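Local coordinates for protein viral CASP8 and FADD-like apoptosis regulator (Molluscum contagiosum virus subtype 1, PDB 2BBR) that inhibits death-receptor-induced apoptosis of the host cell by interfering with caspase-8 recruitment and activation at the death-inducing signalling complex, and suppresses host NF-kappa-B activation, at residues F30-D34 with R97-V101. Residues are numbered along the deposited sequence.
With AZI (azide ion), chain B.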
ATOM      1  N   PHE A  30       0.943  -5.118   3.319  1.00 10.55           N
ATOM      2  CA  PHE A  30      -0.159  -4.162   3.353  1.00 10.31           C
ATOM      3  C   PHE A  30      -0.795  -4.054   1.964  1.00  9.82           C
ATOM      4  O   PHE A  30      -2.019  -4.055   1.827  1.00 10.08           O
ATOM      5  CB  PHE A  30       0.353  -2.794   3.806  1.00 10.78           C
ATOM      6  CG  PHE A  30      -0.669  -1.699   3.707  1.00  9.14           C
ATOM      7  CD1 PHE A  30      -1.602  -1.489   4.719  1.00  9.15           C
ATOM      8  CD2 PHE A  30      -0.701  -0.872   2.593  1.00  9.20           C
ATOM      9  CE1 PHE A  30      -2.553  -0.464   4.617  1.00 10.12           C
ATOM     10  CE2 PHE A  30      -1.641   0.146   2.484  1.00 10.20           C
ATOM     11  CZ  PHE A  30      -2.569   0.353   3.496  1.00  9.39           C
ATOM     12  N   LEU A  31       0.039  -3.971   0.931  1.00  9.08           N
ATOM     13  CA  LEU A  31      -0.471  -3.875  -0.434  1.00  9.29           C
ATOM     14  C   LEU A  31      -1.329  -5.085  -0.795  1.00  8.61           C
ATOM     15  O   LEU A  31      -2.262  -4.981  -1.598  1.00  9.57           O
ATOM     16  CB  LEU A  31       0.686  -3.765  -1.435  1.00  9.67           C
ATOM     17  CG  LEU A  31       1.450  -2.442  -1.496  1.00  9.75           C
ATOM     18  CD1 LEU A  31       2.592  -2.568  -2.493  1.00 11.06           C
ATOM     19  CD2 LEU A  31       0.509  -1.308  -1.898  1.00 10.37           C
ATOM     20  N   CYS A  32      -1.008  -6.229  -0.195  1.00  9.46           N
ATOM     21  CA  CYS A  32      -1.727  -7.475  -0.448  1.00 10.32           C
ATOM     22  C   CYS A  32      -2.822  -7.750   0.574  1.00 10.91           C
ATOM     23  O   CYS A  32      -3.394  -8.837   0.584  1.00 12.03           O
ATOM     24  CB  CYS A  32      -0.755  -8.658  -0.426  1.00 11.43           C
ATOM     25  SG  CYS A  32       0.555  -8.602  -1.655  1.00 12.77           S
ATOM     26  N   HIS A  33      -3.127  -6.767   1.415  1.00 11.22           N
ATOM     27  CA  HIS A  33      -4.121  -6.950   2.468  1.00 11.06           C
ATOM     28  C   HIS A  33      -5.492  -7.470   2.035  1.00 12.66           C
ATOM     29  O   HIS A  33      -6.050  -8.350   2.689  1.00 13.93           O
ATOM     30  CB  HIS A  33      -4.300  -5.644   3.243  1.00 10.33           C
ATOM     31  CG  HIS A  33      -5.104  -5.791   4.498  1.00 10.91           C
ATOM     32  ND1 HIS A  33      -4.626  -6.427   5.622  1.00 12.74           N
ATOM     33  CD2 HIS A  33      -6.365  -5.396   4.796  1.00 11.25           C
ATOM     34  CE1 HIS A  33      -5.559  -6.420   6.560  1.00 12.59           C
ATOM     35  NE2 HIS A  33      -6.623  -5.800   6.083  1.00 11.54           N
ATOM     36  N   ASP A  34      -6.037  -6.931   0.950  1.00 11.64           N
ATOM     37  CA  ASP A  34      -7.352  -7.355   0.475  1.00 13.50           C
ATOM     38  C   ASP A  34      -7.334  -8.700  -0.241  1.00 12.94           C
ATOM     39  O   ASP A  34      -8.228  -9.526  -0.050  1.00 14.83           O
ATOM     40  CB  ASP A  34      -7.938  -6.312  -0.473  1.00 14.02           C
ATOM     41  CG  ASP A  34      -7.987  -4.933   0.139  1.00 16.28           C
ATOM     42  OD1 ASP A  34      -8.565  -4.792   1.237  1.00 16.89           O
ATOM     43  OD2 ASP A  34      -7.450  -3.993  -0.480  1.00 15.10           O
ATOM     44  N   ARG A  97      -4.415   1.474  -1.615  1.00  8.95           N
ATOM     45  CA  ARG A  97      -3.284   0.860  -0.929  1.00  9.81           C
ATOM     46  C   ARG A  97      -1.947   1.462  -1.342  1.00  8.33           C
ATOM     47  O   ARG A  97      -1.080   1.707  -0.502  1.00  9.32           O
ATOM     48  CB  ARG A  97      -3.266  -0.652  -1.185  1.00 11.69           C
ATOM     49  CG  ARG A  97      -4.506  -1.408  -0.728  1.00 15.59           C
ATOM     50  CD  ARG A  97      -4.426  -1.816   0.727  1.00 16.59           C
ATOM     51  NE  ARG A  97      -5.692  -2.375   1.192  1.00 14.15           N
ATOM     52  CZ  ARG A  97      -6.138  -2.241   2.433  1.00 12.07           C
ATOM     53  NH1 ARG A  97      -5.407  -1.579   3.320  1.00 11.89           N
ATOM     54  NH2 ARG A  97      -7.326  -2.723   2.771  1.00 11.42           N
ATOM     55  N   LYS A  98      -1.765   1.686  -2.637  1.00  8.73           N
ATOM     56  CA  LYS A  98      -0.512   2.257  -3.110  1.00  8.55           C
ATOM     57  C   LYS A  98      -0.308   3.665  -2.556  1.00  8.78           C
ATOM     58  O   LYS A  98       0.798   4.025  -2.142  1.00  9.45           O
ATOM     59  CB  LYS A  98      -0.480   2.259  -4.639  1.00  9.48           C
ATOM     60  CG  LYS A  98      -0.365   0.857  -5.236  1.00  8.86           C
ATOM     61  CD  LYS A  98      -0.334   0.872  -6.755  1.00  9.91           C
ATOM     62  CE  LYS A  98      -1.707   1.148  -7.347  1.00 10.28           C
ATOM     63  NZ  LYS A  98      -1.625   1.382  -8.815  1.00 12.24           N
ATOM     64  N   LEU A  99      -1.374   4.459  -2.533  1.00  8.99           N
ATOM     65  CA  LEU A  99      -1.292   5.817  -2.009  1.00  9.14           C
ATOM     66  C   LEU A  99      -0.916   5.822  -0.535  1.00  7.95           C
ATOM     67  O   LEU A  99      -0.085   6.620  -0.104  1.00 10.12           O
ATOM     68  CB  LEU A  99      -2.625   6.546  -2.194  1.00 10.99           C
ATOM     69  CG  LEU A  99      -2.723   7.956  -1.597  1.00 11.39           C
ATOM     70  CD1 LEU A  99      -1.620   8.847  -2.148  1.00 13.92           C
ATOM     71  CD2 LEU A  99      -4.084   8.547  -1.920  1.00 12.82           C
ATOM     72  N   MET A 100      -1.527   4.936   0.243  1.00  8.29           N
ATOM     73  CA  MET A 100      -1.216   4.883   1.665  1.00  8.64           C
ATOM     74  C   MET A 100       0.257   4.552   1.899  1.00  9.06           C
ATOM     75  O   MET A 100       0.895   5.121   2.788  1.00  9.80           O
ATOM     76  CB  MET A 100      -2.113   3.870   2.378  1.00  9.62           C
ATOM     77  CG  MET A 100      -3.582   4.280   2.439  1.00 11.52           C
ATOM     78  SD  MET A 100      -3.876   5.899   3.213  1.00 13.57           S
ATOM     79  CE  MET A 100      -4.339   6.848   1.780  1.00 16.55           C
ATOM     80  N   VAL A 101       0.808   3.631   1.116  1.00  8.83           N
ATOM     81  CA  VAL A 101       2.218   3.294   1.276  1.00 10.00           C
ATOM     82  C   VAL A 101       3.076   4.518   0.975  1.00 10.02           C
ATOM     83  O   VAL A 101       3.990   4.852   1.734  1.00 10.30           O
ATOM     84  CB  VAL A 101       2.648   2.147   0.335  1.00  9.87           C
ATOM     85  CG1 VAL A 101       4.167   2.012   0.342  1.00 11.20           C
ATOM     86  CG2 VAL A 101       2.003   0.838   0.782  1.00 11.03           C
TER
HETATM   87  N1  AZI B 201       0.169   4.006  -9.264  1.00 11.17           N
HETATM   88  N2  AZI B 201      -0.246   4.219  -8.188  1.00 12.24           N
HETATM   89  N3  AZI B 201      -0.652   4.499  -7.133  1.00 19.41           N
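A buried arginine from the second death effector domain (DED) ties itself to the first by charge and aromatic contact at once. R97, on helix 95-104, reaches past the C-terminal end of helix 22-31 and makes a two-pronged salt bridge with D34: NE donates to OD2 and NH2 to OD1, each 2.9 Å. The chain leaves helical geometry at C32, and in the turn that follows D34 directs its CA-to-CB bond toward helix 95-104. On the way, R97 CD lies over the F30 ring in a CH-pi contact, 4.2 Å from the centroid, and CZ adds an off-centre cation-pi interaction at 4.9 Å. H33 CD2 sits over one face of the guanidinium, 3.5 Å from NH2. Alongside, V101 CG2 packs 3.7 Å from both F30 CD2 and L31 CD2, and F30 CZ lies 3.7 Å from M100 CB. K98, its CA-to-CB bond pointing away, forms a salt bridge with E62 of the first DED and weakly hydrogen-bonds an azide, probably from the crystallisation liquor. The R97 guanidinium thus salt-bridges D34 across the interface and E144 within its own DED, consistent with directional charge pairing and apolar packing jointly fixing the domains' relative orientation.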